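Local atomic coordinates of beta-galactosidase (Bacillus circulans subsp. alkalophilus, PDB entry 3TTY), a protein that hydrolyses beta-galactosides, releasing galactose, as a TIM-barrel glycoside hydrolase whose subunits assemble into trimers. Residues I50-D63 and Y124-Y136. Residues are numbered along the deposited sequence; the frame is centred on the assembly and turned at random.
Sequences IQRDEVSYDFTWLD and YAKILAGKLAERY
F59 is the main bump that the loop 51-59 pushes against helix 119-135. Its ring fits into a hollow lined by L128, K131, L132 and R135: F59 CE1 lies 3.3 Å from L132 CD2, a close fit, and F59 CZ reaches K131 CB at 3.9 Å. From the end of helix 47-50, I50 CG2 sits over one face of the F59 ring, toward its rim, and also touches L128 CD1. One helical turn before R135, K131 rises beside F59 and lays its methylene chain across Y57. K131 CD stands 3.6 Å from the centroid of the Y57 ring and only 4° off its normal, a CH-pi contact; the bend at chi4 (-62°) leaves NZ in an off-centre cation-pi position. Q51 CG backs the opposite face, so the Y57 ring is sandwiched. The phenol OH meets I127 CG2 and donates to a water that in turn donates to Q51 OE1 and Y124 O. In the TIM barrel, this places the beta-alpha connection that follows strand 39-42, with the start of helix 60-71, against the helix preceding strand 142-146. Farther along, R135, extended from CG to NE, passes under F59, whose CB lies 3.3 Å above the guanidinium plane. R135 NE and NH2 then grip D63 side-on in a salt bridge, both on syn lone pairs; R135 NH2 to D63 OD2 is 2.7 Å and nearly straight (175°). Y136 OH also donates to D63 OD1, at 2.7 Å, while L62 CG and CD2 pack against that hydroxyl. With an alanine in place of D63, the R135 guanidinium is likely to lose its charge partner and the Y136 hydroxyl this acceptor. At the other end, E54 lays CB and CG against Y124 OH, both at 3.3 Å, while its carboxylate bonds to Y93.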
loop_
_atom_site.group_PDB
_atom_site.type_symbol
_atom_site.label_atom_id
_atom_site.label_comp_id
_atom_site.label_asym_id
_atom_site.label_seq_id
_atom_site.Cartn_x
_atom_site.Cartn_y
_atom_site.Cartn_z
ATOM N N ILE A 50 -18.841 31.556 16.750
ATOM C CA ILE A 50 -18.553 32.632 17.675
ATOM C C ILE A 50 -17.861 33.778 16.966
ATOM O O ILE A 50 -18.264 34.938 17.089
ATOM C CB ILE A 50 -17.648 32.147 18.814
ATOM C CG1 ILE A 50 -18.398 31.122 19.673
ATOM C CG2 ILE A 50 -17.156 33.334 19.624
ATOM C CD1 ILE A 50 -17.499 30.305 20.579
ATOM N N GLN A 51 -16.816 33.463 16.215
ATOM C CA GLN A 51 -15.989 34.525 15.653
ATOM C C GLN A 51 -15.920 34.500 14.125
ATOM O O GLN A 51 -15.287 33.625 13.537
ATOM C CB GLN A 51 -14.593 34.464 16.266
ATOM C CG GLN A 51 -13.688 35.653 15.920
ATOM C CD GLN A 51 -12.229 35.383 16.275
ATOM O OE1 GLN A 51 -11.912 34.406 16.953
ATOM N NE2 GLN A 51 -11.337 36.238 15.796
ATOM N N ARG A 52 -16.551 35.482 13.486
ATOM C CA ARG A 52 -16.676 35.487 12.027
ATOM C C ARG A 52 -15.572 36.278 11.308
ATOM O O ARG A 52 -15.476 36.244 10.080
ATOM C CB ARG A 52 -18.039 36.046 11.630
ATOM C CG ARG A 52 -18.268 37.464 12.114
ATOM C CD ARG A 52 -19.025 38.273 11.071
ATOM N NE ARG A 52 -20.386 37.780 10.870
ATOM C CZ ARG A 52 -21.010 37.714 9.690
ATOM N NH1 ARG A 52 -20.391 38.100 8.569
ATOM N NH2 ARG A 52 -22.262 37.254 9.633
ATOM N N ASP A 53 -14.783 37.024 12.077
ATOM C CA ASP A 53 -13.644 37.773 11.554
ATOM C C ASP A 53 -12.730 38.181 12.713
ATOM O O ASP A 53 -12.985 37.811 13.856
ATOM C CB ASP A 53 -14.080 38.978 10.705
ATOM C CG ASP A 53 -14.794 40.053 11.521
ATOM O OD1 ASP A 53 -14.502 40.175 12.733
ATOM O OD2 ASP A 53 -15.642 40.774 10.945
ATOM N N GLU A 54 -11.685 38.947 12.426
ATOM C CA GLU A 54 -10.634 39.197 13.413
ATOM C C GLU A 54 -11.144 39.961 14.622
ATOM O O GLU A 54 -10.509 39.981 15.678
ATOM C CB GLU A 54 -9.464 39.962 12.782
ATOM C CG GLU A 54 -8.784 39.212 11.632
ATOM C CD GLU A 54 -9.312 39.616 10.267
ATOM O OE1 GLU A 54 -10.502 39.970 10.173
ATOM O OE2 GLU A 54 -8.523 39.606 9.286
ATOM N N VAL A 55 -12.314 40.558 14.464
ATOM C CA VAL A 55 -12.769 41.587 15.377
ATOM C C VAL A 55 -14.138 41.298 16.028
ATOM O O VAL A 55 -14.512 41.940 17.004
ATOM C CB VAL A 55 -12.787 42.932 14.596
ATOM C CG1 VAL A 55 -14.140 43.620 14.675
ATOM C CG2 VAL A 55 -11.642 43.816 15.040
ATOM N N SER A 56 -14.875 40.325 15.503
ATOM C CA SER A 56 -16.268 40.128 15.908
ATOM C C SER A 56 -16.493 38.835 16.678
ATOM O O SER A 56 -16.074 37.771 16.234
ATOM C CB SER A 56 -17.186 40.158 14.686
ATOM O OG SER A 56 -17.021 41.359 13.954
ATOM N N TYR A 57 -17.171 38.944 17.822
ATOM C CA TYR A 57 -17.473 37.806 18.691
ATOM C C TYR A 57 -18.961 37.777 19.078
ATOM O O TYR A 57 -19.513 38.765 19.565
ATOM C CB TYR A 57 -16.606 37.835 19.965
ATOM C CG TYR A 57 -15.108 37.714 19.712
ATOM C CD1 TYR A 57 -14.475 36.478 19.724
ATOM C CD2 TYR A 57 -14.335 38.834 19.454
ATOM C CE1 TYR A 57 -13.117 36.364 19.486
ATOM C CE2 TYR A 57 -12.967 38.730 19.215
ATOM C CZ TYR A 57 -12.371 37.498 19.235
ATOM O OH TYR A 57 -11.025 37.398 19.004
ATOM N N ASP A 58 -19.603 36.634 18.867
ATOM C CA ASP A 58 -21.001 36.474 19.228
ATOM C C ASP A 58 -21.191 35.296 20.174
ATOM O O ASP A 58 -20.948 34.151 19.807
ATOM C CB ASP A 58 -21.880 36.307 17.989
ATOM C CG ASP A 58 -23.342 36.079 18.350
ATOM O OD1 ASP A 58 -23.835 36.731 19.296
ATOM O OD2 ASP A 58 -23.991 35.235 17.706
ATOM N N PHE A 59 -21.617 35.589 21.397
ATOM C CA PHE A 59 -21.801 34.566 22.415
ATOM C C PHE A 59 -23.273 34.407 22.797
ATOM O O PHE A 59 -23.611 33.567 23.638
ATOM C CB PHE A 59 -20.996 34.906 23.674
ATOM C CG PHE A 59 -19.499 34.876 23.487
ATOM C CD1 PHE A 59 -18.799 33.675 23.543
ATOM C CD2 PHE A 59 -18.783 36.053 23.314
ATOM C CE1 PHE A 59 -17.416 33.647 23.405
ATOM C CE2 PHE A 59 -17.402 36.035 23.178
ATOM C CZ PHE A 59 -16.716 34.827 23.225
ATOM N N THR A 60 -24.151 35.210 22.192
ATOM C CA THR A 60 -25.564 35.194 22.583
ATOM C C THR A 60 -26.196 33.812 22.424
ATOM O O THR A 60 -26.976 33.388 23.273
ATOM C CB THR A 60 -26.395 36.280 21.856
ATOM O OG1 THR A 60 -26.444 36.003 20.449
ATOM C CG2 THR A 60 -25.778 37.658 22.091
ATOM N N TRP A 61 -25.826 33.103 21.359
ATOM C CA TRP A 61 -26.333 31.758 21.097
ATOM C C TRP A 61 -25.917 30.823 22.228
ATOM O O TRP A 61 -26.692 29.977 22.686
ATOM C CB TRP A 61 -25.789 31.223 19.757
ATOM C CG TRP A 61 -24.300 30.997 19.780
ATOM C CD1 TRP A 61 -23.328 31.931 19.580
ATOM C CD2 TRP A 61 -23.621 29.766 20.061
ATOM N NE1 TRP A 61 -22.084 31.358 19.712
ATOM C CE2 TRP A 61 -22.237 30.030 20.009
ATOM C CE3 TRP A 61 -24.050 28.465 20.349
ATOM C CZ2 TRP A 61 -21.277 29.040 20.224
ATOM C CZ3 TRP A 61 -23.095 27.482 20.558
ATOM C CH2 TRP A 61 -21.726 27.776 20.499
ATOM N N LEU A 62 -24.681 30.981 22.671
ATOM C CA LEU A 62 -24.128 30.134 23.717
ATOM C C LEU A 62 -24.730 30.464 25.090
ATOM O O LEU A 62 -25.000 29.563 25.880
ATOM C CB LEU A 62 -22.604 30.278 23.751
ATOM C CG LEU A 62 -21.887 29.440 24.795
ATOM C CD1 LEU A 62 -22.205 27.991 24.550
ATOM C CD2 LEU A 62 -20.392 29.712 24.742
ATOM N N ASP A 63 -24.936 31.751 25.369
ATOM C CA ASP A 63 -25.662 32.159 26.581
ATOM C C ASP A 63 -26.943 31.339 26.741
ATOM O O ASP A 63 -27.232 30.830 27.816
ATOM C CB ASP A 63 -26.047 33.645 26.536
ATOM C CG ASP A 63 -24.855 34.572 26.618
ATOM O OD1 ASP A 63 -23.724 34.096 26.825
ATOM O OD2 ASP A 63 -25.059 35.795 26.474
ATOM N N TYR A 124 -5.356 34.171 18.380
ATOM C CA TYR A 124 -6.815 34.109 18.511
ATOM C C TYR A 124 -7.316 33.017 19.456
ATOM O O TYR A 124 -8.374 33.160 20.066
ATOM C CB TYR A 124 -7.482 34.027 17.141
ATOM C CG TYR A 124 -7.273 35.287 16.348
ATOM C CD1 TYR A 124 -7.869 36.480 16.749
ATOM C CD2 TYR A 124 -6.460 35.298 15.216
ATOM C CE1 TYR A 124 -7.681 37.650 16.035
ATOM C CE2 TYR A 124 -6.265 36.474 14.487
ATOM C CZ TYR A 124 -6.875 37.649 14.907
ATOM O OH TYR A 124 -6.688 38.826 14.207
ATOM N N ALA A 125 -6.556 31.935 19.588
ATOM C CA ALA A 125 -6.947 30.874 20.491
ATOM C C ALA A 125 -6.876 31.374 21.936
ATOM O O ALA A 125 -7.777 31.110 22.725
ATOM C CB ALA A 125 -6.080 29.623 20.294
ATOM N N LYS A 126 -5.814 32.107 22.271
ATOM C CA LYS A 126 -5.706 32.741 23.586
ATOM C C LYS A 126 -6.846 33.737 23.849
ATOM O O LYS A 126 -7.493 33.702 24.891
ATOM C CB LYS A 126 -4.364 33.451 23.737
ATOM C CG LYS A 126 -4.257 34.266 25.023
ATOM C CD LYS A 126 -2.809 34.627 25.371
ATOM C CE LYS A 126 -2.739 35.368 26.712
ATOM N NZ LYS A 126 -1.337 35.655 27.125
ATOM N N ILE A 127 -7.086 34.631 22.902
ATOM C CA ILE A 127 -8.195 35.562 23.043
ATOM C C ILE A 127 -9.534 34.844 23.255
ATOM O O ILE A 127 -10.289 35.195 24.167
ATOM C CB ILE A 127 -8.271 36.530 21.849
ATOM C CG1 ILE A 127 -7.031 37.432 21.853
ATOM C CG2 ILE A 127 -9.550 37.371 21.919
ATOM C CD1 ILE A 127 -6.980 38.444 20.713
ATOM N N LEU A 128 -9.824 33.836 22.434
ATOM C CA LEU A 128 -11.108 33.130 22.542
ATOM C C LEU A 128 -11.312 32.509 23.930
ATOM O O LEU A 128 -12.366 32.680 24.547
ATOM C CB LEU A 128 -11.264 32.066 21.451
ATOM C CG LEU A 128 -12.558 31.244 21.454
ATOM C CD1 LEU A 128 -13.809 32.139 21.510
ATOM C CD2 LEU A 128 -12.603 30.315 20.241
ATOM N N ALA A 129 -10.310 31.786 24.407
ATOM C CA ALA A 129 -10.368 31.182 25.723
ATOM C C ALA A 129 -10.536 32.267 26.793
ATOM O O ALA A 129 -11.294 32.104 27.742
ATOM C CB ALA A 129 -9.101 30.366 25.980
ATOM N N GLY A 130 -9.827 33.378 26.627
ATOM C CA GLY A 130 -9.943 34.495 27.544
ATOM C C GLY A 130 -11.349 35.059 27.623
ATOM O O GLY A 130 -11.897 35.216 28.703
ATOM N N LYS A 131 -11.934 35.369 26.472
ATOM C CA LYS A 131 -13.267 35.958 26.435
ATOM C C LYS A 131 -14.327 35.030 26.997
ATOM O O LYS A 131 -15.264 35.483 27.639
ATOM C CB LYS A 131 -13.643 36.376 25.011
ATOM C CG LYS A 131 -12.923 37.635 24.511
ATOM C CD LYS A 131 -13.320 37.964 23.078
ATOM C CE LYS A 131 -12.776 39.321 22.646
ATOM N NZ LYS A 131 -13.322 40.425 23.485
ATOM N N LEU A 132 -14.198 33.733 26.746
ATOM C CA LEU A 132 -15.153 32.773 27.296
ATOM C C LEU A 132 -15.089 32.756 28.825
ATOM O O LEU A 132 -16.123 32.771 29.498
ATOM C CB LEU A 132 -14.904 31.362 26.748
ATOM C CG LEU A 132 -15.304 31.071 25.299
ATOM C CD1 LEU A 132 -14.569 29.855 24.776
ATOM C CD2 LEU A 132 -16.819 30.892 25.157
ATOM N N ALA A 133 -13.879 32.703 29.375
ATOM C CA ALA A 133 -13.735 32.599 30.822
ATOM C C ALA A 133 -14.188 33.897 31.471
ATOM O O ALA A 133 -14.854 33.886 32.505
ATOM C CB ALA A 133 -12.290 32.254 31.221
ATOM N N GLU A 134 -13.848 35.018 30.853
ATOM C CA GLU A 134 -14.302 36.302 31.356
ATOM C C GLU A 134 -15.830 36.384 31.349
ATOM O O GLU A 134 -16.448 36.779 32.343
ATOM C CB GLU A 134 -13.700 37.448 30.545
ATOM C CG GLU A 134 -14.342 38.814 30.824
ATOM C CD GLU A 134 -13.734 39.932 29.982
ATOM O OE1 GLU A 134 -13.370 40.979 30.564
ATOM O OE2 GLU A 134 -13.623 39.767 28.740
ATOM N N ARG A 135 -16.442 36.014 30.232
ATOM C CA ARG A 135 -17.894 36.140 30.111
ATOM C C ARG A 135 -18.617 35.269 31.136
ATOM O O ARG A 135 -19.639 35.672 31.691
ATOM C CB ARG A 135 -18.374 35.789 28.702
ATOM C CG ARG A 135 -19.858 36.052 28.471
ATOM C CD ARG A 135 -20.257 35.734 27.042
ATOM N NE ARG A 135 -21.616 36.165 26.728
ATOM C CZ ARG A 135 -21.918 37.375 26.277
ATOM N NH1 ARG A 135 -20.959 38.274 26.102
ATOM N NH2 ARG A 135 -23.175 37.693 26.002
ATOM N N TYR A 136 -18.089 34.077 31.388
ATOM C CA TYR A 136 -18.787 33.132 32.258
ATOM C C TYR A 136 -18.104 32.944 33.604
ATOM O O TYR A 136 -18.336 31.943 34.274
ATOM C CB TYR A 136 -18.961 31.779 31.550
ATOM C CG TYR A 136 -19.689 31.896 30.228
ATOM C CD1 TYR A 136 -20.979 32.401 30.174
ATOM C CD2 TYR A 136 -19.089 31.514 29.036
ATOM C CE1 TYR A 136 -21.658 32.526 28.975
ATOM C CE2 TYR A 136 -19.768 31.639 27.818
ATOM C CZ TYR A 136 -21.046 32.141 27.800
ATOM O OH TYR A 136 -21.735 32.270 26.614
HETATM O O HOH W 1 -10.175 34.974 19.081
#